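Local atomic coordinates of GTPase HflX (PDB entry 2QTF), a protein that hydrolyses GTP, for which it is specific, and associates with the 50S ribosomal subunit, possibly acting in protein synthesis or ribosome biogenesis. Residues L90-A95 / L109-Y114; K101-Q106 / F248-S253. One frame throughout, in Å; residues are numbered along the deposited sequence.

Contact 1: L90-A95 / L109-Y114. With CD (cadmium ion), chain B.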
loop_
_atom_site.group_PDB
_atom_site.type_symbol
_atom_site.label_atom_id
_atom_site.label_comp_id
_atom_site.label_asym_id
_atom_site.label_seq_id
_atom_site.Cartn_x
_atom_site.Cartn_y
_atom_site.Cartn_z
ATOM N N LEU A 90 -1.936 -6.031 5.898
ATOM C CA LEU A 90 -0.886 -5.618 4.907
ATOM C C LEU A 90 -0.755 -6.726 3.870
ATOM O O LEU A 90 -0.487 -6.408 2.698
ATOM C CB LEU A 90 0.513 -5.434 5.589
ATOM C CG LEU A 90 0.522 -4.282 6.590
ATOM C CD1 LEU A 90 1.802 -4.162 7.511
ATOM C CD2 LEU A 90 0.230 -2.983 5.945
ATOM N N LEU A 91 -0.891 -8.014 4.270
ATOM C CA LEU A 91 -0.829 -9.082 3.258
ATOM C C LEU A 91 -1.999 -8.937 2.230
ATOM O O LEU A 91 -1.832 -9.194 1.021
ATOM C CB LEU A 91 -0.824 -10.532 3.886
ATOM C CG LEU A 91 0.550 -10.827 4.578
ATOM C CD1 LEU A 91 0.325 -12.043 5.471
ATOM C CD2 LEU A 91 1.588 -11.024 3.410
ATOM N N GLU A 92 -3.188 -8.541 2.724
ATOM C CA GLU A 92 -4.313 -8.186 1.768
ATOM C C GLU A 92 -3.956 -7.068 0.758
ATOM O O GLU A 92 -4.208 -7.233 -0.441
ATOM C CB GLU A 92 -5.614 -7.838 2.588
ATOM C CG GLU A 92 -6.811 -7.583 1.628
ATOM C CD GLU A 92 -7.408 -8.960 1.195
ATOM O OE1 GLU A 92 -6.982 -9.985 1.855
ATOM O OE2 GLU A 92 -8.323 -9.033 0.296
ATOM N N ILE A 93 -3.329 -5.966 1.235
ATOM C CA ILE A 93 -2.841 -4.862 0.365
ATOM C C ILE A 93 -1.903 -5.445 -0.691
ATOM O O ILE A 93 -2.031 -5.195 -1.889
ATOM C CB ILE A 93 -2.100 -3.785 1.217
ATOM C CG1 ILE A 93 -3.108 -3.142 2.169
ATOM C CG2 ILE A 93 -1.342 -2.787 0.286
ATOM C CD1 ILE A 93 -2.456 -2.227 3.190
ATOM N N PHE A 94 -1.027 -6.305 -0.246
ATOM C CA PHE A 94 -0.016 -6.885 -1.196
ATOM C C PHE A 94 -0.722 -7.739 -2.244
ATOM O O PHE A 94 -0.433 -7.611 -3.444
ATOM C CB PHE A 94 1.089 -7.678 -0.476
ATOM C CG PHE A 94 1.857 -6.905 0.634
ATOM C CD1 PHE A 94 1.882 -5.534 0.694
ATOM C CD2 PHE A 94 2.687 -7.654 1.502
ATOM C CE1 PHE A 94 2.550 -4.870 1.734
ATOM C CE2 PHE A 94 3.437 -6.996 2.570
ATOM C CZ PHE A 94 3.358 -5.617 2.677
ATOM N N ALA A 95 -1.644 -8.590 -1.790
ATOM C CA ALA A 95 -2.379 -9.498 -2.668
ATOM C C ALA A 95 -3.125 -8.671 -3.746
ATOM O O ALA A 95 -3.272 -9.105 -4.865
ATOM C CB ALA A 95 -3.367 -10.329 -1.804
ATOM N N LEU A 109 2.652 -17.883 1.031
ATOM C CA LEU A 109 3.665 -18.446 2.009
ATOM C C LEU A 109 3.544 -17.714 3.367
ATOM O O LEU A 109 3.406 -18.336 4.418
ATOM C CB LEU A 109 5.095 -18.270 1.423
ATOM C CG LEU A 109 6.198 -18.812 2.421
ATOM C CD1 LEU A 109 5.976 -20.359 2.758
ATOM C CD2 LEU A 109 7.574 -18.562 1.796
ATOM N N ALA A 110 3.540 -16.384 3.347
ATOM C CA ALA A 110 3.383 -15.610 4.591
ATOM C C ALA A 110 2.037 -15.847 5.283
ATOM O O ALA A 110 1.946 -15.894 6.539
ATOM C CB ALA A 110 3.620 -14.102 4.336
ATOM N N ARG A 111 0.944 -15.900 4.496
ATOM C CA ARG A 111 -0.390 -16.234 5.113
ATOM C C ARG A 111 -0.377 -17.643 5.780
ATOM O O ARG A 111 -0.929 -17.836 6.861
ATOM C CB ARG A 111 -1.455 -16.159 4.009
ATOM C CG ARG A 111 -1.791 -14.716 3.612
ATOM C CD ARG A 111 -2.791 -14.704 2.357
ATOM N NE ARG A 111 -3.380 -13.377 2.235
ATOM C CZ ARG A 111 -4.093 -12.996 1.177
ATOM N NH1 ARG A 111 -4.181 -13.806 0.106
ATOM N NH2 ARG A 111 -4.768 -11.895 1.258
ATOM N N LEU A 112 0.123 -18.656 5.089
ATOM C CA LEU A 112 0.235 -20.015 5.655
ATOM C C LEU A 112 1.042 -20.047 6.907
ATOM O O LEU A 112 0.645 -20.712 7.904
ATOM C CB LEU A 112 0.871 -20.978 4.635
ATOM C CG LEU A 112 -0.049 -21.239 3.418
ATOM C CD1 LEU A 112 0.656 -22.057 2.373
ATOM C CD2 LEU A 112 -1.420 -21.905 3.844
ATOM N N LYS A 113 2.197 -19.400 6.882
ATOM C CA LYS A 113 3.081 -19.374 8.100
ATOM C C LYS A 113 2.352 -18.675 9.242
ATOM O O LYS A 113 2.460 -19.114 10.400
ATOM C CB LYS A 113 4.393 -18.625 7.786
ATOM C CG LYS A 113 5.320 -19.588 6.962
ATOM C CD LYS A 113 6.688 -18.948 6.790
ATOM C CE LYS A 113 7.728 -20.056 6.449
ATOM N NZ LYS A 113 9.147 -19.547 6.656
ATOM N N TYR A 114 1.579 -17.640 8.932
ATOM C CA TYR A 114 0.828 -16.945 9.997
ATOM C C TYR A 114 -0.283 -17.761 10.605
ATOM O O TYR A 114 -0.664 -17.567 11.783
ATOM C CB TYR A 114 0.262 -15.601 9.456
ATOM C CG TYR A 114 0.097 -14.508 10.500
ATOM C CD1 TYR A 114 1.196 -14.040 11.238
ATOM C CD2 TYR A 114 -1.147 -13.998 10.787
ATOM C CE1 TYR A 114 1.028 -13.071 12.205
ATOM C CE2 TYR A 114 -1.327 -13.032 11.698
ATOM C CZ TYR A 114 -0.196 -12.597 12.439
ATOM O OH TYR A 114 -0.340 -11.565 13.322
HETATM CD CD CD B . -8.704 -11.200 0.639
HETATM O O HOH W 1 -8.214 -12.505 2.687
HETATM O O HOH W 2 -10.458 -10.177 2.276
#
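Two consecutive helices, 86-97 and 101-121, fold back on each other as an antiparallel alpha-hairpin that joins the N-terminal region of HflX to its middle region. Where 90-95 faces 109-114, the short axes approach to 11.0 Å at 157°, a wide spacing spanned by a branched leucine and a long arginine. Leu-91 and Arg-111, whose CA atoms are the nearest pair, bury most of the surface. The leucine points at the opposite helix, its CG anti to the carbonyl carbon, and sets both methyl groups beside CB of Ala-110. CD2 is the closer of the two to that CB, at 3.8 Å, while CD1 also lies against Arg-111, 3.9 Å from its CG. The small alanine thus receives the branched tip, and the arginine runs alongside it in the reverse direction. Leu-91 also touches Ala-247 of helix 245-253, so it lies between two helices.

Extended from CG to NE, Arg-111 carries its guanidinium across to helix 86-97. There CB of Ala-95 stands 3.7 Å from NH2, obliquely to the guanidinium plane. Glu-92 comes to the same group at its edge. Its CG is anti to the backbone N, and a bend at chi2 (81°) swings the carboxylate so that OE1 lies 3.0 Å from NH2, the two planar groups being turned 39° apart. Both carboxylate oxygens also chelate a cadmium ion, whose coordination includes two waters. The carboxylate is therefore bordered by positive charge from metal and guanidinium together, which would be expected to keep it ionised. The chelation is slightly lopsided: OE2, the oxygen farther from the arginine, is 2.2 Å from cadmium, whereas OE1 is 2.4 Å from it.

Contact 2: K101-Q106 / F248-S253; sequences KEAKMQ and FFVTLS
Val-250 is the centre of this contact, its two methyl groups spread across the N-terminal part of helix 101-121. The helices run antiparallel at 158°, and their short axes close to 8.5 Å around the small side chain of Ala-103. Anti to the backbone N, CG1 of Val-250 reaches CG of Glu-102 at 3.6 Å and CA of Ala-103 at 3.7 Å; the other branch, CG2, meets CG of Gln-106 at 3.9 Å. Glu-102 and Gln-106, one turn apart, each cross the valine at about a right angle. The extended glutamate touches through CG and lays its carboxylate along CG1 as well, whereas the glutamine, bent at chi2 (-78°), meets the valine through CG. Beside the valine, CB of Ala-103 packs 3.7 Å from OG1 of Thr-251, in van der Waals contact. The same hydroxyl is hydrogen-bonded to Ala-247 O, one turn back in its own helix. Helix 245-253, which follows strand 226-232 and probably corresponds to the switch II helix of other GTPases, is thereby held between helix 101-121 and helix 271-288, where Phe-249 and Leu-252 meet Ile-288.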
loop_
_atom_site.group_PDB
_atom_site.type_symbol
_atom_site.label_atom_id
_atom_site.label_comp_id
_atom_site.label_asym_id
_atom_site.label_seq_id
_atom_site.Cartn_x
_atom_site.Cartn_y
_atom_site.Cartn_z
ATOM N N LYS A 101 3.782 -13.956 -10.384
ATOM C CA LYS A 101 3.623 -15.267 -9.722
ATOM C C LYS A 101 4.460 -15.371 -8.463
ATOM O O LYS A 101 4.004 -15.914 -7.464
ATOM C CB LYS A 101 3.993 -16.430 -10.685
ATOM C CG LYS A 101 3.824 -17.817 -10.035
ATOM C CD LYS A 101 4.012 -19.026 -11.038
ATOM C CE LYS A 101 4.020 -20.384 -10.231
ATOM N NZ LYS A 101 2.818 -20.419 -9.243
ATOM N N GLU A 102 5.682 -14.841 -8.511
ATOM C CA GLU A 102 6.613 -14.882 -7.361
ATOM C C GLU A 102 6.018 -14.109 -6.156
ATOM O O GLU A 102 6.104 -14.599 -5.067
ATOM C CB GLU A 102 7.993 -14.300 -7.799
ATOM C CG GLU A 102 9.089 -14.243 -6.672
ATOM C CD GLU A 102 10.415 -13.562 -7.195
ATOM O OE1 GLU A 102 10.507 -13.231 -8.384
ATOM O OE2 GLU A 102 11.353 -13.259 -6.424
ATOM N N ALA A 103 5.371 -12.953 -6.384
ATOM C CA ALA A 103 4.838 -12.175 -5.282
ATOM C C ALA A 103 3.613 -12.934 -4.751
ATOM O O ALA A 103 3.436 -13.076 -3.529
ATOM C CB ALA A 103 4.409 -10.796 -5.784
ATOM N N LYS A 104 2.777 -13.474 -5.631
ATOM C CA LYS A 104 1.634 -14.225 -5.138
ATOM C C LYS A 104 2.023 -15.422 -4.239
ATOM O O LYS A 104 1.288 -15.761 -3.283
ATOM C CB LYS A 104 0.784 -14.731 -6.306
ATOM C CG LYS A 104 0.103 -13.548 -7.072
ATOM C CD LYS A 104 -0.806 -12.732 -6.162
ATOM C CE LYS A 104 -2.126 -12.323 -6.886
ATOM N NZ LYS A 104 -3.034 -11.700 -5.802
ATOM N N MET A 105 3.088 -16.139 -4.628
ATOM C CA MET A 105 3.631 -17.198 -3.841
ATOM C C MET A 105 4.181 -16.696 -2.503
ATOM O O MET A 105 4.016 -17.390 -1.478
ATOM C CB MET A 105 4.747 -17.875 -4.683
ATOM C CG MET A 105 4.128 -18.803 -5.839
ATOM S SD MET A 105 5.606 -19.287 -6.853
ATOM C CE MET A 105 6.098 -20.502 -5.679
ATOM N N GLN A 106 4.896 -15.547 -2.496
ATOM C CA GLN A 106 5.449 -15.088 -1.188
ATOM C C GLN A 106 4.291 -14.696 -0.267
ATOM O O GLN A 106 4.388 -14.807 0.961
ATOM C CB GLN A 106 6.290 -13.823 -1.330
ATOM C CG GLN A 106 7.653 -14.104 -1.994
ATOM C CD GLN A 106 8.695 -14.736 -1.047
ATOM O OE1 GLN A 106 9.829 -14.983 -1.468
ATOM N NE2 GLN A 106 8.323 -15.046 0.154
ATOM N N PHE A 248 6.517 -8.132 0.892
ATOM C CA PHE A 248 6.440 -6.685 0.548
ATOM C C PHE A 248 7.402 -6.368 -0.571
ATOM O O PHE A 248 7.035 -5.832 -1.641
ATOM C CB PHE A 248 6.777 -5.777 1.797
ATOM C CG PHE A 248 6.959 -4.364 1.429
ATOM C CD1 PHE A 248 5.897 -3.601 0.890
ATOM C CD2 PHE A 248 8.258 -3.763 1.563
ATOM C CE1 PHE A 248 6.095 -2.247 0.453
ATOM C CE2 PHE A 248 8.465 -2.432 1.151
ATOM C CZ PHE A 248 7.359 -1.659 0.638
ATOM N N PHE A 249 8.684 -6.682 -0.334
ATOM C CA PHE A 249 9.683 -6.367 -1.363
ATOM C C PHE A 249 9.453 -7.011 -2.708
ATOM O O PHE A 249 9.647 -6.410 -3.781
ATOM C CB PHE A 249 11.116 -6.611 -0.837
ATOM C CG PHE A 249 11.575 -5.512 -0.014
ATOM C CD1 PHE A 249 11.785 -4.260 -0.594
ATOM C CD2 PHE A 249 11.702 -5.653 1.383
ATOM C CE1 PHE A 249 12.156 -3.148 0.168
ATOM C CE2 PHE A 249 12.081 -4.553 2.167
ATOM C CZ PHE A 249 12.326 -3.283 1.559
ATOM N N VAL A 250 9.050 -8.226 -2.706
ATOM C CA VAL A 250 8.800 -8.878 -3.988
ATOM C C VAL A 250 7.625 -8.248 -4.735
ATOM O O VAL A 250 7.623 -8.056 -5.954
ATOM C CB VAL A 250 8.552 -10.407 -3.774
ATOM C CG1 VAL A 250 8.324 -11.074 -5.078
ATOM C CG2 VAL A 250 9.811 -11.102 -3.172
ATOM N N THR A 251 6.557 -7.953 -4.018
ATOM C CA THR A 251 5.433 -7.205 -4.622
ATOM C C THR A 251 5.900 -5.806 -5.131
ATOM O O THR A 251 5.496 -5.382 -6.210
ATOM C CB THR A 251 4.282 -7.000 -3.540
ATOM O OG1 THR A 251 3.870 -8.283 -3.118
ATOM C CG2 THR A 251 3.011 -6.226 -4.130
ATOM N N LEU A 252 6.620 -5.061 -4.301
ATOM C CA LEU A 252 7.046 -3.748 -4.682
ATOM C C LEU A 252 8.008 -3.825 -5.874
ATOM O O LEU A 252 7.967 -2.944 -6.795
ATOM C CB LEU A 252 7.755 -3.045 -3.448
ATOM C CG LEU A 252 8.342 -1.628 -3.740
ATOM C CD1 LEU A 252 7.232 -0.560 -4.151
ATOM C CD2 LEU A 252 9.230 -1.149 -2.530
ATOM N N SER A 253 8.880 -4.853 -5.904
ATOM C CA SER A 253 9.825 -5.005 -7.052
ATOM C C SER A 253 9.187 -5.125 -8.417
ATOM O O SER A 253 9.874 -4.951 -9.472
ATOM C CB SER A 253 10.751 -6.243 -6.800
ATOM O OG SER A 253 11.582 -5.885 -5.688
#

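Helix 101-121 takes part in both contacts, whose centres lie about 10 Å apart: residues 109-114 face the preceding helix of the hairpin, and residues 101-106 face the GTPase domain. Lys-104 NZ bridges them through a probable hydrogen bond to Ala-95 O at 2.8 Å. Phe-94, from contact 1, reaches directly to contact 2, its CZ 3.5 Å from CB of Phe-248. Hairpin and helix 245-253 thus pack together beside the predicted GTP site. The nearest atoms of that site belong to Val-234 and Ser-215, both predicted to bind GTP: the side chain of Thr-251 is about 4 Å from that of Val-234, and that of Ala-95 about 7 Å from that of Ser-215.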